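Local coordinates for L-amino acid deaminase (Proteus vulgaris, PDB 5HXW), which probably oxidises L-amino acids to the corresponding keto acids with bound FAD as a membrane-associated flavoenzyme, at residues Val223-Lys227 against Gly228-Thr232; Ile328-Asn331 against Glu332-Asn336; Met394-Ala397 against Pro398-Pro402. All coordinates share one frame; numbering follows the deposited sequence.

Overall arrangement
The three contacts follow one another along the chain without touching, and each is a local turn or helix start. Contact 1 is the tip of a beta hairpin packed on the FAD-binding Rossmann-type strands, with the side chain of Thr225 about 7 Å from the flavin-adenine dinucleotide. Contacts 2 and 3 both reach the large mixed sheet and lie closer together, with centres about 19 Å and nearest atoms about 8 Å apart; the centre of contact 1 is about 32 Å from that of contact 2 and 29 Å from that of contact 3. One cetyl-trimethyl-ammonium molecule bridges contacts 2 and 3: it meets Ile328 near its tail end, and Met394 near its charged head. Met394 also touches FAD.

Contact 1 of 3, residues Val223-Lys227 against Gly228-Thr232; sequences VVTEK and GAIKT
The flat carbonyl group of Gly228 receives two bonds from Thr225, whose backbone N and hydroxyl OG1 are tilted out of its plane to opposite sides, so that one oxygen is gripped twice. Thr225 N donates to Gly228 O over 2.8 Å, and Thr225 OG1 donates to the same oxygen over 2.7 Å. With chi1 at 75°, OG1 lies between the backbone N and the carbonyl carbon of its own residue and is swung toward the partner strand. In return Gly228 N donates to Thr225 O at 3.1 Å. This last bond closes a type I beta turn, Thr225-Gly228, that links two antiparallel strands. Further along, Val223 and Ile230 form a hydrogen-bonded pair: Val223 N reaches Ile230 O at 2.9 Å, and Ile230 N reaches Val223 O at 3.0 Å. Val223 CG2 packs 3.8 Å from Thr232 CG2, the two side chains running side by side. Within the turn, Glu226 forms a salt bridge with Arg356 and accepts from Ala209 N. The hairpin supplies the middle and one outer strand of a three-stranded antiparallel sheet completed by strand 210-216, and its Val223 and Ile230 face packs on Val41 of strand 40-43, joining this sheet to the Rossmann-like FAD-binding domain.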
ATOM      1  N   VAL A 223      19.520  17.186   1.817  1.00 77.94           N
ATOM      2  CA  VAL A 223      19.217  15.786   2.134  1.00 75.14           C
ATOM      3  C   VAL A 223      20.511  15.000   1.906  1.00 74.96           C
ATOM      4  O   VAL A 223      21.088  15.046   0.812  1.00 75.05           O
ATOM      5  CB  VAL A 223      18.038  15.229   1.288  1.00 73.29           C
ATOM      6  CG1 VAL A 223      17.987  13.703   1.311  1.00 71.05           C
ATOM      7  CG2 VAL A 223      16.715  15.787   1.782  1.00 72.79           C
ATOM      8  N   VAL A 224      20.971  14.303   2.944  1.00 74.45           N
ATOM      9  CA  VAL A 224      22.237  13.569   2.872  1.00 75.42           C
ATOM     10  C   VAL A 224      21.982  12.114   2.498  1.00 74.26           C
ATOM     11  O   VAL A 224      21.256  11.395   3.196  1.00 73.52           O
ATOM     12  CB  VAL A 224      23.085  13.690   4.169  1.00 76.60           C
ATOM     13  CG1 VAL A 224      24.442  13.015   4.001  1.00 76.88           C
ATOM     14  CG2 VAL A 224      23.298  15.150   4.546  1.00 77.97           C
ATOM     15  N   THR A 225      22.576  11.705   1.377  1.00 74.75           N
ATOM     16  CA  THR A 225      22.521  10.321   0.901  1.00 73.89           C
ATOM     17  C   THR A 225      23.920   9.696   0.938  1.00 75.53           C
ATOM     18  O   THR A 225      24.913  10.397   1.153  1.00 77.57           O
ATOM     19  CB  THR A 225      21.928  10.204  -0.533  1.00 72.95           C
ATOM     20  OG1 THR A 225      22.888  10.639  -1.504  1.00 74.33           O
ATOM     21  CG2 THR A 225      20.625  11.003  -0.690  1.00 71.83           C
ATOM     22  N   GLU A 226      23.988   8.383   0.723  1.00 75.60           N
ATOM     23  CA  GLU A 226      25.265   7.655   0.626  1.00 77.18           C
ATOM     24  C   GLU A 226      26.100   8.045  -0.607  1.00 78.03           C
ATOM     25  O   GLU A 226      27.320   7.852  -0.621  1.00 79.52           O
ATOM     26  CB  GLU A 226      25.035   6.137   0.674  1.00 76.43           C
ATOM     27  CG  GLU A 226      24.186   5.577  -0.459  1.00 76.23           C
ATOM     28  CD  GLU A 226      23.882   4.100  -0.299  1.00 76.34           C
ATOM     29  OE1 GLU A 226      22.703   3.719  -0.465  1.00 74.97           O
ATOM     30  OE2 GLU A 226      24.813   3.317  -0.009  1.00 77.66           O
ATOM     31  N   LYS A 227      25.432   8.582  -1.629  1.00 77.45           N
ATOM     32  CA  LYS A 227      26.089   9.085  -2.838  1.00 78.19           C
ATOM     33  C   LYS A 227      26.505  10.560  -2.719  1.00 78.69           C
ATOM     34  O   LYS A 227      27.192  11.089  -3.600  1.00 79.38           O
ATOM     35  CB  LYS A 227      25.186   8.878  -4.064  1.00 77.60           C
ATOM     36  CG  LYS A 227      25.241   7.479  -4.666  1.00 77.14           C
ATOM     37  CD  LYS A 227      24.299   7.370  -5.857  1.00 76.88           C
ATOM     38  CE  LYS A 227      24.315   5.983  -6.481  1.00 76.65           C
ATOM     39  NZ  LYS A 227      25.437   5.810  -7.445  1.00 78.27           N
ATOM     40  N   GLY A 228      26.091  11.208  -1.629  1.00 77.72           N
ATOM     41  CA  GLY A 228      26.369  12.627  -1.391  1.00 78.60           C
ATOM     42  C   GLY A 228      25.144  13.423  -0.975  1.00 77.58           C
ATOM     43  O   GLY A 228      24.096  12.851  -0.664  1.00 75.58           O
ATOM     44  N   ALA A 229      25.277  14.748  -0.976  1.00 78.70           N
ATOM     45  CA  ALA A 229      24.201  15.642  -0.544  1.00 78.11           C
ATOM     46  C   ALA A 229      23.506  16.350  -1.705  1.00 77.97           C
ATOM     47  O   ALA A 229      24.150  16.753  -2.681  1.00 78.42           O
ATOM     48  CB  ALA A 229      24.724  16.655   0.464  1.00 79.81           C
ATOM     49  N   ILE A 230      22.185  16.481  -1.588  1.00 76.94           N
ATOM     50  CA  ILE A 230      21.370  17.251  -2.532  1.00 76.97           C
ATOM     51  C   ILE A 230      20.770  18.446  -1.789  1.00 77.59           C
ATOM     52  O   ILE A 230      20.051  18.270  -0.800  1.00 77.03           O
ATOM     53  CB  ILE A 230      20.235  16.407  -3.174  1.00 74.90           C
ATOM     54  CG1 ILE A 230      20.767  15.081  -3.744  1.00 73.80           C
ATOM     55  CG2 ILE A 230      19.520  17.213  -4.258  1.00 75.48           C
ATOM     56  CD1 ILE A 230      19.718  13.994  -3.914  1.00 71.49           C
ATOM     57  N   LYS A 231      21.075  19.652  -2.270  1.00 79.02           N
ATOM     58  CA  LYS A 231      20.536  20.888  -1.694  1.00 80.20           C
ATOM     59  C   LYS A 231      19.049  21.028  -2.018  1.00 78.72           C
ATOM     60  O   LYS A 231      18.652  20.990  -3.186  1.00 78.88           O
ATOM     61  CB  LYS A 231      21.318  22.115  -2.180  1.00 82.34           C
ATOM     62  N   THR A 232      18.239  21.155  -0.966  1.00 77.48           N
ATOM     63  CA  THR A 232      16.783  21.299  -1.077  1.00 76.17           C
ATOM     64  C   THR A 232      16.193  21.893   0.202  1.00 76.99           C
ATOM     65  O   THR A 232      16.776  21.759   1.280  1.00 77.56           O
ATOM     66  CB  THR A 232      16.083  19.954  -1.415  1.00 73.83           C
ATOM     67  OG1 THR A 232      14.698  20.186  -1.696  1.00 72.85           O
ATOM     68  CG2 THR A 232      16.215  18.930  -0.272  1.00 72.58           C
TER

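Contact 2 of 3, residues Ile328-Asn331 against Glu332-Asn336; sequences ISLN and EQLIN. With 16A (cetyl-trimethyl-ammonium), chain I; 16A (cetyl-trimethyl-ammonium), chain J.
The side chain of Asn331 turns back toward the helix that follows it because its chi1 of 61° puts CG between the backbone N and the carbonyl carbon. This brings OD1 to Gln333 N, which donates to it over 2.8 Å, nearly straight at 164° and in the plane of the amide carbonyl. Asn331 is thus the N-cap of helix 332-339, its side chain serving an amide of the first turn that has no helical carbonyl before it. Leu330 and Leu334 both hold CG opposite the backbone N, and Leu330 CD1 meets Leu334 CD2 at 3.7 Å, the two chains crossing at a slant. Ser329 bonds through its backbone to Ala302 and Val304. A cetyl-trimethyl-ammonium molecule lies along this apolar patch: its C13 is 4.0 Å from Leu334 CD2 and its C14 is 3.7 Å from Ile335 CD1. Carbons beside its ammonium lie near Asn331 O and Leu330 O, with C18 3.7 Å from Leu330 O. The carbonyl dipoles probably favour the cationic head, while the leucine and isoleucine methyls take the tail; such a surface patch would be compatible with a membrane-bound enzyme.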
ATOM      1  N   ILE A 328       0.235 -12.574  16.969  1.00 80.64           N
ATOM      2  CA  ILE A 328       1.467 -12.086  17.584  1.00 78.59           C
ATOM      3  C   ILE A 328       2.524 -13.174  17.393  1.00 77.28           C
ATOM      4  O   ILE A 328       2.284 -14.347  17.701  1.00 78.34           O
ATOM      5  CB  ILE A 328       1.268 -11.743  19.092  1.00 79.57           C
ATOM      6  CG1 ILE A 328       0.162 -10.682  19.303  1.00 79.87           C
ATOM      7  CG2 ILE A 328       2.581 -11.351  19.771  1.00 79.27           C
ATOM      8  CD1 ILE A 328       0.352  -9.346  18.601  1.00 79.09           C
ATOM      9  N   SER A 329       3.680 -12.774  16.872  1.00 74.68           N
ATOM     10  CA  SER A 329       4.753 -13.708  16.555  1.00 73.32           C
ATOM     11  C   SER A 329       6.096 -13.245  17.101  1.00 72.96           C
ATOM     12  O   SER A 329       6.428 -12.060  17.044  1.00 71.76           O
ATOM     13  CB  SER A 329       4.837 -13.909  15.044  1.00 72.19           C
ATOM     14  OG  SER A 329       5.877 -14.800  14.693  1.00 73.42           O
ATOM     15  N   LEU A 330       6.857 -14.196  17.636  1.00 73.62           N
ATOM     16  CA  LEU A 330       8.223 -13.939  18.069  1.00 74.10           C
ATOM     17  C   LEU A 330       9.204 -14.562  17.086  1.00 74.37           C
ATOM     18  O   LEU A 330       9.211 -15.780  16.890  1.00 75.87           O
ATOM     19  CB  LEU A 330       8.470 -14.459  19.493  1.00 74.19           C
ATOM     20  CG  LEU A 330       9.856 -14.175  20.097  1.00 74.39           C
ATOM     21  CD1 LEU A 330       9.979 -12.736  20.574  1.00 73.77           C
ATOM     22  CD2 LEU A 330      10.156 -15.136  21.234  1.00 75.45           C
ATOM     23  N   ASN A 331      10.019 -13.710  16.471  1.00 74.27           N
ATOM     24  CA  ASN A 331      11.040 -14.136  15.515  1.00 74.56           C
ATOM     25  C   ASN A 331      12.271 -13.222  15.539  1.00 74.63           C
ATOM     26  O   ASN A 331      12.507 -12.519  16.523  1.00 75.92           O
ATOM     27  CB  ASN A 331      10.446 -14.272  14.105  1.00 72.98           C
ATOM     28  CG  ASN A 331       9.879 -12.969  13.580  1.00 72.18           C
ATOM     29  OD1 ASN A 331      10.514 -11.924  13.664  1.00 72.54           O
ATOM     30  ND2 ASN A 331       8.678 -13.029  13.028  1.00 71.90           N
ATOM     31  N   GLU A 332      13.031 -13.228  14.445  1.00 74.78           N
ATOM     32  CA  GLU A 332      14.288 -12.481  14.332  1.00 75.36           C
ATOM     33  C   GLU A 332      14.125 -10.958  14.264  1.00 73.54           C
ATOM     34  O   GLU A 332      15.107 -10.223  14.406  1.00 74.00           O
ATOM     35  CB  GLU A 332      15.142 -13.014  13.163  1.00 76.78           C
ATOM     36  CG  GLU A 332      14.537 -12.884  11.767  1.00 76.87           C
ATOM     37  CD  GLU A 332      13.637 -14.048  11.384  1.00 78.60           C
ATOM     38  OE1 GLU A 332      13.988 -15.218  11.678  1.00 80.02           O
ATOM     39  OE2 GLU A 332      12.578 -13.791  10.770  1.00 78.55           O
ATOM     40  N   GLN A 333      12.889 -10.496  14.061  1.00 72.28           N
ATOM     41  CA  GLN A 333      12.577  -9.060  14.013  1.00 71.42           C
ATOM     42  C   GLN A 333      12.847  -8.340  15.333  1.00 69.52           C
ATOM     43  O   GLN A 333      13.282  -7.189  15.321  1.00 68.91           O
ATOM     44  CB  GLN A 333      11.137  -8.803  13.548  1.00 73.19           C
ATOM     45  CG  GLN A 333      10.834  -9.248  12.120  1.00 76.35           C
ATOM     46  CD  GLN A 333      11.630  -8.486  11.082  1.00 79.17           C
ATOM     47  OE1 GLN A 333      12.720  -8.906  10.688  1.00 82.12           O
ATOM     48  NE2 GLN A 333      11.098  -7.350  10.648  1.00 80.66           N
ATOM     49  N   LEU A 334      12.596  -9.020  16.454  1.00 67.45           N
ATOM     50  CA  LEU A 334      12.903  -8.478  17.776  1.00 67.64           C
ATOM     51  C   LEU A 334      14.394  -8.168  17.924  1.00 67.63           C
ATOM     52  O   LEU A 334      14.764  -7.064  18.336  1.00 67.80           O
ATOM     53  CB  LEU A 334      12.424  -9.416  18.900  1.00 68.00           C
ATOM     54  CG  LEU A 334      12.554  -8.901  20.343  1.00 68.32           C
ATOM     55  CD1 LEU A 334      11.565  -7.782  20.643  1.00 68.29           C
ATOM     56  CD2 LEU A 334      12.382 -10.034  21.334  1.00 69.43           C
ATOM     57  N   ILE A 335      15.227  -9.146  17.568  1.00 66.95           N
ATOM     58  CA  ILE A 335      16.681  -9.015  17.625  1.00 67.51           C
ATOM     59  C   ILE A 335      17.175  -7.910  16.678  1.00 66.94           C
ATOM     60  O   ILE A 335      18.005  -7.090  17.073  1.00 67.91           O
ATOM     61  CB  ILE A 335      17.387 -10.375  17.371  1.00 67.75           C
ATOM     62  CG1 ILE A 335      16.922 -11.458  18.374  1.00 68.27           C
ATOM     63  CG2 ILE A 335      18.904 -10.222  17.379  1.00 68.62           C
ATOM     64  CD1 ILE A 335      17.244 -11.215  19.843  1.00 69.13           C
ATOM     65  N   ASN A 336      16.644  -7.884  15.451  1.00 65.85           N
ATOM     66  CA  ASN A 336      16.928  -6.811  14.488  1.00 65.86           C
ATOM     67  C   ASN A 336      16.519  -5.430  15.007  1.00 66.82           C
ATOM     68  O   ASN A 336      17.250  -4.452  14.812  1.00 67.86           O
ATOM     69  CB  ASN A 336      16.250  -7.076  13.135  1.00 64.55           C
ATOM     70  CG  ASN A 336      16.796  -8.304  12.413  1.00 64.50           C
ATOM     71  OD1 ASN A 336      17.901  -8.776  12.680  1.00 65.04           O
ATOM     72  ND2 ASN A 336      16.009  -8.823  11.479  1.00 64.10           N
TER
HETATM   73  C1  16A I 503       9.054 -12.686  29.557  1.00 81.29           C
HETATM   74  C2  16A I 503       9.732 -11.343  29.725  1.00 80.94           C
HETATM   75  C3  16A I 503      11.212 -11.415  29.371  1.00 81.13           C
HETATM   76  C4  16A I 503      11.819 -10.017  29.358  1.00 82.68           C
HETATM   77  C5  16A I 503      12.906  -9.895  28.297  1.00 85.17           C
HETATM   78  C6  16A I 503      12.515  -8.897  27.196  1.00 87.26           C
HETATM   79  C7  16A I 503      13.716  -8.508  26.327  1.00 88.14           C
HETATM   80  C8  16A I 503      13.978  -9.506  25.195  1.00 89.99           C
HETATM   81  C9  16A I 503      15.250 -10.321  25.461  1.00 89.34           C
HETATM   82  C10 16A I 503      15.723 -11.063  24.213  1.00 89.04           C
HETATM   83  C11 16A I 503      15.047 -12.429  24.064  1.00 89.34           C
HETATM   84  C12 16A I 503      15.536 -13.145  22.811  1.00 89.57           C
HETATM   85  C13 16A I 503      14.391 -13.453  21.851  1.00 88.96           C
HETATM   86  C14 16A I 503      14.943 -14.077  20.572  1.00 91.19           C
HETATM   87  C15 16A I 503      13.852 -14.304  19.529  1.00 92.99           C
HETATM   88  C16 16A I 503      14.456 -14.536  18.133  1.00 94.86           C
HETATM   89  N1  16A I 503      14.226 -15.862  17.493  1.00 95.43           N
HETATM   90  C17 16A I 503      15.089 -16.870  18.111  1.00 95.76           C
HETATM   91  C18 16A I 503      12.831 -16.326  17.583  1.00 96.19           C
HETATM   92  C19 16A I 503      14.605 -15.822  16.073  1.00 93.76           C
HETATM   93  C1  16A J 504       0.276  -6.205  22.095  1.00 71.89           C
HETATM   94  C2  16A J 504       0.957  -5.855  20.790  1.00 71.35           C
HETATM   95  C3  16A J 504      -0.070  -5.608  19.691  1.00 71.04           C
HETATM   96  C4  16A J 504       0.613  -5.437  18.340  1.00 71.12           C
HETATM   97  C5  16A J 504      -0.345  -5.742  17.197  1.00 70.98           C
HETATM   98  C6  16A J 504      -0.017  -4.886  15.981  1.00 72.03           C
HETATM   99  C7  16A J 504      -1.103  -5.001  14.918  1.00 72.72           C
HETATM  100  C8  16A J 504      -0.511  -4.837  13.525  1.00 73.26           C
HETATM  101  C9  16A J 504      -1.500  -4.137  12.602  1.00 77.17           C
HETATM  102  C10 16A J 504      -1.970  -5.069  11.489  1.00 79.77           C
HETATM  103  C11 16A J 504      -3.446  -4.862  11.176  1.00 81.98           C
HETATM  104  C12 16A J 504      -3.625  -4.091   9.872  1.00 85.58           C
HETATM  105  C13 16A J 504      -4.393  -4.907   8.839  1.00 87.78           C
HETATM  106  C14 16A J 504      -4.260  -4.284   7.453  1.00 89.21           C
HETATM  107  C15 16A J 504      -4.059  -5.355   6.385  1.00 89.62           C
HETATM  108  C16 16A J 504      -4.699  -4.923   5.056  1.00 89.70           C
HETATM  109  N1  16A J 504      -4.070  -5.425   3.807  1.00 89.70           N
HETATM  110  C17 16A J 504      -4.913  -4.997   2.684  1.00 90.38           C
HETATM  111  C18 16A J 504      -2.737  -4.854   3.575  1.00 89.57           C
HETATM  112  C19 16A J 504      -3.993  -6.895   3.757  1.00 88.61           C

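Contact 3 of 3, residues Met394-Ala397 against Pro398-Pro402; sequences MAIA and PDENP. With 16A (cetyl-trimethyl-ammonium), chain J.
A type I beta turn, Ala397-Glu400, takes the chain out of strand 386-396 and into the loop that leads to strand 403-406. It is closed by Glu400 N donating to Ala397 O over 3.0 Å. Across the turn, Ile396 and Glu400 lie side by side, pointing the same way: Ile396 CG2, opposite its backbone N, packs 3.8 Å from Glu400 CG. An Asx turn overlaps its second half, with Asp399 OD1 accepting from Asn401 N at 3.2 Å, met from above the carboxylate plane. That carboxylate also forms a salt bridge with Arg453, near the C-terminus of the chain, whose guanidinium bonds to Pro402 O as well. A water molecule bridges the two arms of the loop, accepting from Ala397 N at 2.8 Å and donating to Asn401 O at 2.9 Å. Ile396 and Glu400 together line the pocket of a cetyl-trimethyl-ammonium molecule. Its C12 is 3.9 Å from Ile396 CG1, and Glu400, extended beyond CG, lays OE2 3.5 Å from C13 on the tail. Further toward the head, Met394 SD lies 3.5 Å from the methyl C18, and the same methionine, buried in the strand, touches the bound FAD.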
ATOM      1  N   MET A 394       4.120  -4.688   5.944  1.00 63.63           N
ATOM      2  CA  MET A 394       3.422  -3.411   6.164  1.00 64.34           C
ATOM      3  C   MET A 394       3.931  -2.723   7.433  1.00 63.46           C
ATOM      4  O   MET A 394       4.630  -3.331   8.251  1.00 62.80           O
ATOM      5  CB  MET A 394       1.912  -3.621   6.320  1.00 67.12           C
ATOM      6  CG  MET A 394       1.236  -4.449   5.250  1.00 70.38           C
ATOM      7  SD  MET A 394      -0.154  -5.357   5.947  1.00 75.73           S
ATOM      8  CE  MET A 394       0.034  -6.935   5.127  1.00 74.23           C
ATOM      9  N   ALA A 395       3.573  -1.448   7.570  1.00 62.25           N
ATOM     10  CA  ALA A 395       3.692  -0.704   8.820  1.00 61.30           C
ATOM     11  C   ALA A 395       2.393   0.068   9.005  1.00 61.16           C
ATOM     12  O   ALA A 395       2.035   0.909   8.175  1.00 60.52           O
ATOM     13  CB  ALA A 395       4.894   0.228   8.795  1.00 60.48           C
ATOM     14  N   ILE A 396       1.686  -0.250  10.087  1.00 61.32           N
ATOM     15  CA  ILE A 396       0.325   0.232  10.327  1.00 61.58           C
ATOM     16  C   ILE A 396       0.260   1.043  11.628  1.00 62.62           C
ATOM     17  O   ILE A 396       0.849   0.651  12.640  1.00 63.57           O
ATOM     18  CB  ILE A 396      -0.688  -0.957  10.324  1.00 61.54           C
ATOM     19  CG1 ILE A 396      -0.633  -1.759   9.000  1.00 60.59           C
ATOM     20  CG2 ILE A 396      -2.117  -0.520  10.639  1.00 62.14           C
ATOM     21  CD1 ILE A 396      -0.938  -0.987   7.726  1.00 59.35           C
ATOM     22  N   ALA A 397      -0.435   2.181  11.565  1.00 62.46           N
ATOM     23  CA  ALA A 397      -0.718   3.042  12.719  1.00 63.70           C
ATOM     24  C   ALA A 397      -1.833   2.441  13.605  1.00 64.95           C
ATOM     25  O   ALA A 397      -2.602   1.611  13.118  1.00 64.82           O
ATOM     26  CB  ALA A 397      -1.101   4.432  12.230  1.00 64.39           C
ATOM     27  N   PRO A 398      -1.924   2.851  14.901  1.00 66.69           N
ATOM     28  CA  PRO A 398      -2.928   2.299  15.843  1.00 67.84           C
ATOM     29  C   PRO A 398      -4.389   2.234  15.363  1.00 68.72           C
ATOM     30  O   PRO A 398      -5.089   1.271  15.691  1.00 69.73           O
ATOM     31  CB  PRO A 398      -2.818   3.230  17.054  1.00 69.03           C
ATOM     32  CG  PRO A 398      -1.397   3.659  17.046  1.00 68.89           C
ATOM     33  CD  PRO A 398      -1.002   3.775  15.601  1.00 67.45           C
ATOM     34  N   ASP A 399      -4.840   3.237  14.607  1.00 68.88           N
ATOM     35  CA  ASP A 399      -6.229   3.286  14.125  1.00 69.85           C
ATOM     36  C   ASP A 399      -6.412   2.746  12.700  1.00 69.64           C
ATOM     37  O   ASP A 399      -7.496   2.867  12.119  1.00 69.77           O
ATOM     38  CB  ASP A 399      -6.830   4.701  14.274  1.00 70.50           C
ATOM     39  CG  ASP A 399      -6.058   5.778  13.506  1.00 69.76           C
ATOM     40  OD1 ASP A 399      -5.192   5.466  12.656  1.00 67.55           O
ATOM     41  OD2 ASP A 399      -6.335   6.967  13.761  1.00 71.59           O
ATOM     42  N   GLU A 400      -5.338   2.163  12.157  1.00 69.50           N
ATOM     43  CA  GLU A 400      -5.308   1.512  10.833  1.00 69.81           C
ATOM     44  C   GLU A 400      -5.464   2.481   9.638  1.00 68.77           C
ATOM     45  O   GLU A 400      -5.660   2.053   8.497  1.00 67.33           O
ATOM     46  CB  GLU A 400      -6.327   0.357  10.774  1.00 72.77           C
ATOM     47  CG  GLU A 400      -5.862  -0.876  10.011  1.00 75.10           C
ATOM     48  CD  GLU A 400      -6.915  -1.972   9.953  1.00 77.40           C
ATOM     49  OE1 GLU A 400      -7.642  -2.178  10.956  1.00 79.62           O
ATOM     50  OE2 GLU A 400      -7.009  -2.637   8.898  1.00 77.16           O
ATOM     51  N   ASN A 401      -5.349   3.780   9.912  1.00 68.65           N
ATOM     52  CA  ASN A 401      -5.478   4.829   8.901  1.00 68.12           C
ATOM     53  C   ASN A 401      -4.125   5.436   8.506  1.00 66.69           C
ATOM     54  O   ASN A 401      -3.192   5.412   9.315  1.00 67.02           O
ATOM     55  CB  ASN A 401      -6.442   5.916   9.393  1.00 70.09           C
ATOM     56  CG  ASN A 401      -7.884   5.437   9.461  1.00 71.03           C
ATOM     57  OD1 ASN A 401      -8.242   4.398   8.902  1.00 70.35           O
ATOM     58  ND2 ASN A 401      -8.721   6.202  10.150  1.00 72.79           N
ATOM     59  N   PRO A 402      -4.008   5.975   7.267  1.00 65.50           N
ATOM     60  CA  PRO A 402      -2.721   6.513   6.790  1.00 64.22           C
ATOM     61  C   PRO A 402      -2.188   7.711   7.580  1.00 64.64           C
ATOM     62  O   PRO A 402      -2.953   8.401   8.269  1.00 65.89           O
ATOM     63  CB  PRO A 402      -3.027   6.941   5.346  1.00 64.05           C
ATOM     64  CG  PRO A 402      -4.224   6.149   4.954  1.00 64.19           C
ATOM     65  CD  PRO A 402      -5.036   6.044   6.207  1.00 65.11           C
TER
HETATM   66  C1  16A J 504       0.276  -6.205  22.095  1.00 71.89           C
HETATM   67  C2  16A J 504       0.957  -5.855  20.790  1.00 71.35           C
HETATM   68  C3  16A J 504      -0.070  -5.608  19.691  1.00 71.04           C
HETATM   69  C4  16A J 504       0.613  -5.437  18.340  1.00 71.12           C
HETATM   70  C5  16A J 504      -0.345  -5.742  17.197  1.00 70.98           C
HETATM   71  C6  16A J 504      -0.017  -4.886  15.981  1.00 72.03           C
HETATM   72  C7  16A J 504      -1.103  -5.001  14.918  1.00 72.72           C
HETATM   73  C8  16A J 504      -0.511  -4.837  13.525  1.00 73.26           C
HETATM   74  C9  16A J 504      -1.500  -4.137  12.602  1.00 77.17           C
HETATM   75  C10 16A J 504      -1.970  -5.069  11.489  1.00 79.77           C
HETATM   76  C11 16A J 504      -3.446  -4.862  11.176  1.00 81.98           C
HETATM   77  C12 16A J 504      -3.625  -4.091   9.872  1.00 85.58           C
HETATM   78  C13 16A J 504      -4.393  -4.907   8.839  1.00 87.78           C
HETATM   79  C14 16A J 504      -4.260  -4.284   7.453  1.00 89.21           C
HETATM   80  C15 16A J 504      -4.059  -5.355   6.385  1.00 89.62           C
HETATM   81  C16 16A J 504      -4.699  -4.923   5.056  1.00 89.70           C
HETATM   82  N1  16A J 504      -4.070  -5.425   3.807  1.00 89.70           N
HETATM   83  C17 16A J 504      -4.913  -4.997   2.684  1.00 90.38           C
HETATM   84  C18 16A J 504      -2.737  -4.854   3.575  1.00 89.57           C
HETATM   85  C19 16A J 504      -3.993  -6.895   3.757  1.00 88.61           C
HETATM   86  O   HOH W   1      -2.133   2.678   9.442  1.00 66.84           O